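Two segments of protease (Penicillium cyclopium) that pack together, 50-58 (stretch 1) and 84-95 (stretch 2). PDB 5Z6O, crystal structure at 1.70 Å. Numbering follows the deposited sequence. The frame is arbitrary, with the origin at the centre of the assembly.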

# COMPACT_ATOMS: atom_id res chain seq x y z
N ALA A 50 9.08 -3.60 -16.75
CA ALA A 50 8.97 -2.33 -17.44
C ALA A 50 8.14 -1.30 -16.66
O ALA A 50 8.37 -0.10 -16.80
CB ALA A 50 8.37 -2.53 -18.83
N ASP A 51 7.19 -1.76 -15.84
CA ASP A 51 6.31 -0.83 -15.15
C ASP A 51 7.04 0.04 -14.15
O ASP A 51 6.52 1.09 -13.78
CB ASP A 51 5.20 -1.61 -14.41
CG ASP A 51 3.95 -0.76 -14.20
OD1 ASP A 51 3.57 -0.04 -15.13
OD2 ASP A 51 3.34 -0.82 -13.12
N PHE A 52 8.22 -0.37 -13.66
CA PHE A 52 8.95 0.49 -12.73
C PHE A 52 9.90 1.46 -13.41
O PHE A 52 10.33 2.44 -12.77
CB PHE A 52 9.73 -0.39 -11.73
CG PHE A 52 8.82 -1.31 -10.96
CD1 PHE A 52 7.89 -0.79 -10.06
CD2 PHE A 52 8.85 -2.66 -11.18
CE1 PHE A 52 7.02 -1.63 -9.36
CE2 PHE A 52 7.96 -3.53 -10.48
CZ PHE A 52 7.06 -3.01 -9.57
N GLY A 53 10.23 1.24 -14.68
CA GLY A 53 11.02 2.23 -15.41
C GLY A 53 12.31 2.62 -14.73
O GLY A 53 12.67 3.81 -14.73
N GLY A 54 13.01 1.66 -14.12
CA GLY A 54 14.25 1.97 -13.44
C GLY A 54 14.13 2.57 -12.06
O GLY A 54 15.15 2.83 -11.44
N ARG A 55 12.91 2.80 -11.55
CA ARG A 55 12.75 3.44 -10.26
C ARG A 55 12.73 2.45 -9.10
O ARG A 55 12.71 2.87 -7.93
CB ARG A 55 11.45 4.25 -10.25
CG ARG A 55 11.46 5.39 -11.25
CD ARG A 55 10.13 6.11 -11.30
NE ARG A 55 9.14 5.31 -12.00
CZ ARG A 55 8.11 4.73 -11.39
NH1 ARG A 55 7.24 4.04 -12.10
NH2 ARG A 55 7.92 4.94 -10.08
N ALA A 56 12.76 1.15 -9.38
CA ALA A 56 12.77 0.14 -8.33
C ALA A 56 14.18 -0.35 -8.10
O ALA A 56 14.91 -0.66 -9.05
CB ALA A 56 11.87 -1.05 -8.73
N GLU A 57 14.57 -0.47 -6.84
CA GLU A 57 15.88 -0.99 -6.52
C GLU A 57 15.74 -2.06 -5.44
O GLU A 57 14.74 -2.10 -4.72
CB GLU A 57 16.83 0.14 -6.07
CG GLU A 57 16.57 0.67 -4.70
CD GLU A 57 17.37 1.95 -4.38
OE1 GLU A 57 17.41 2.87 -5.22
OE2 GLU A 57 17.95 2.02 -3.27
N TRP A 58 16.73 -2.95 -5.37
CA TRP A 58 16.69 -4.04 -4.40
C TRP A 58 17.28 -3.56 -3.08
O TRP A 58 18.40 -3.08 -3.05
CB TRP A 58 17.49 -5.25 -4.90
CG TRP A 58 17.21 -6.45 -4.09
CD1 TRP A 58 17.92 -6.91 -3.01
CD2 TRP A 58 16.13 -7.36 -4.28
NE1 TRP A 58 17.33 -8.06 -2.52
CE2 TRP A 58 16.22 -8.34 -3.28
CE3 TRP A 58 15.07 -7.42 -5.18
CZ2 TRP A 58 15.30 -9.37 -3.17
CZ3 TRP A 58 14.18 -8.45 -5.10
CH2 TRP A 58 14.28 -9.41 -4.09
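Stretch 2 84-95: SKFGVAKKASVV

What fixes the start of stretch 2? Asp-51 receives two backbone amides: Ser-84 N donates to Asp-51 O at 2.7 Å, almost linearly, and Lys-85 N donates to Asp-51 OD1, also at 2.7 Å. The loop therefore begins with the CA atoms of Asp-51 and Ser-84 5.2 Å apart, and Asp-51 OD2 reaches the ring edge of Phe-86, 3.5 Å from its CD2.

How does Arg-55 hold the loop that follows? Its CA-to-CB bond points toward stretch 2, and Arg-55 NH2 donates to Ala-92 O at 2.8 Å and Arg-55 NH1 to Ser-84 OG at 3.2 Å, both acceptors lying near the guanidinium plane. Lys-90 O lies over one face, 3.1 Å from Arg-55 CZ, within the type I turn from Ala-89 to Ala-92.

Where do the backbones pair? Strands 56-58 and 93-95 run parallel, their axes crossing at -25° and approaching to 4.7 Å. Val-94 bonds on both sides of Ala-56: Val-94 N donates to Arg-55 O at 3.1 Å, and Glu-57 N to Val-94 O at 2.9 Å.

Which side chains pack along this ladder? Ala-56 and Val-94 share one sheet face, Ala-56 CB lying 4.3 Å from Val-94 CB. Glu-57 and Val-95 occupy the other, with Glu-57 CG 3.9 Å from Val-95 CG2.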

# COMPACT_ATOMS: atom_id res chain seq x y z
N SER A 84 4.37 2.74 -13.44
CA SER A 84 4.00 3.74 -14.45
C SER A 84 2.60 3.53 -14.98
O SER A 84 1.80 4.47 -15.07
CB SER A 84 4.99 3.70 -15.63
OG SER A 84 6.27 4.10 -15.17
N LYS A 85 2.28 2.31 -15.36
CA LYS A 85 0.96 2.04 -15.92
C LYS A 85 -0.05 1.66 -14.84
O LYS A 85 -1.18 2.13 -14.88
CB LYS A 85 1.04 0.92 -16.97
CG LYS A 85 1.15 1.45 -18.39
CD LYS A 85 1.29 0.33 -19.41
CE LYS A 85 0.37 -0.84 -19.07
NZ LYS A 85 -1.08 -0.55 -19.31
N PHE A 86 0.34 0.86 -13.85
CA PHE A 86 -0.64 0.34 -12.91
C PHE A 86 -0.65 1.05 -11.57
O PHE A 86 -1.39 0.64 -10.68
CB PHE A 86 -0.41 -1.16 -12.69
CG PHE A 86 -0.51 -1.96 -13.97
CD1 PHE A 86 -1.73 -2.19 -14.55
CD2 PHE A 86 0.64 -2.47 -14.55
CE1 PHE A 86 -1.82 -2.91 -15.74
CE2 PHE A 86 0.56 -3.20 -15.73
CZ PHE A 86 -0.66 -3.39 -16.32
N GLY A 87 0.13 2.14 -11.41
CA GLY A 87 0.37 2.65 -10.07
C GLY A 87 -0.16 4.03 -9.75
O GLY A 87 -0.45 4.83 -10.64
N VAL A 88 -0.26 4.29 -8.44
CA VAL A 88 -0.78 5.56 -7.92
C VAL A 88 0.26 6.67 -8.02
O VAL A 88 -0.02 7.76 -8.54
CB VAL A 88 -1.25 5.36 -6.45
CG1 VAL A 88 -1.75 6.73 -5.85
CG2 VAL A 88 -2.42 4.37 -6.39
N ALA A 89 1.47 6.43 -7.51
CA ALA A 89 2.51 7.46 -7.40
C ALA A 89 3.56 7.11 -8.44
O ALA A 89 4.54 6.41 -8.15
CB ALA A 89 3.11 7.51 -5.98
N LYS A 90 3.36 7.63 -9.65
CA LYS A 90 4.08 7.13 -10.82
C LYS A 90 5.53 7.60 -10.91
O LYS A 90 6.23 7.14 -11.80
CB LYS A 90 3.33 7.54 -12.09
CG LYS A 90 1.92 6.90 -12.15
CD LYS A 90 1.24 7.15 -13.47
CE LYS A 90 -0.20 6.71 -13.35
NZ LYS A 90 -0.39 5.25 -13.45
N LYS A 91 5.98 8.48 -10.02
CA LYS A 91 7.40 8.92 -10.01
C LYS A 91 8.11 8.61 -8.71
O LYS A 91 9.28 8.98 -8.56
CB LYS A 91 7.50 10.43 -10.29
CG LYS A 91 7.11 10.75 -11.73
CD LYS A 91 7.24 12.23 -12.02
CE LYS A 91 7.22 12.50 -13.52
NZ LYS A 91 7.19 13.99 -13.72
N ALA A 92 7.45 7.91 -7.79
CA ALA A 92 8.08 7.55 -6.52
C ALA A 92 9.20 6.55 -6.76
O ALA A 92 9.25 5.87 -7.80
CB ALA A 92 7.03 6.96 -5.55
N SER A 93 10.13 6.48 -5.80
CA SER A 93 11.14 5.43 -5.77
C SER A 93 10.62 4.24 -4.96
O SER A 93 9.89 4.42 -3.98
CB SER A 93 12.43 5.92 -5.13
OG SER A 93 12.94 7.06 -5.81
N VAL A 94 11.02 3.04 -5.37
CA VAL A 94 10.53 1.80 -4.77
C VAL A 94 11.72 0.95 -4.34
O VAL A 94 12.66 0.79 -5.12
CB VAL A 94 9.65 1.00 -5.74
CG1 VAL A 94 9.16 -0.25 -5.08
CG2 VAL A 94 8.52 1.81 -6.14
N VAL A 95 11.67 0.39 -3.13
CA VAL A 95 12.76 -0.42 -2.60
C VAL A 95 12.20 -1.78 -2.19
O VAL A 95 11.26 -1.85 -1.39
CB VAL A 95 13.45 0.27 -1.41
CG1 VAL A 95 14.57 -0.60 -0.91
CG2 VAL A 95 14.03 1.62 -1.83
O HOH W 1 7.81 2.61 -17.00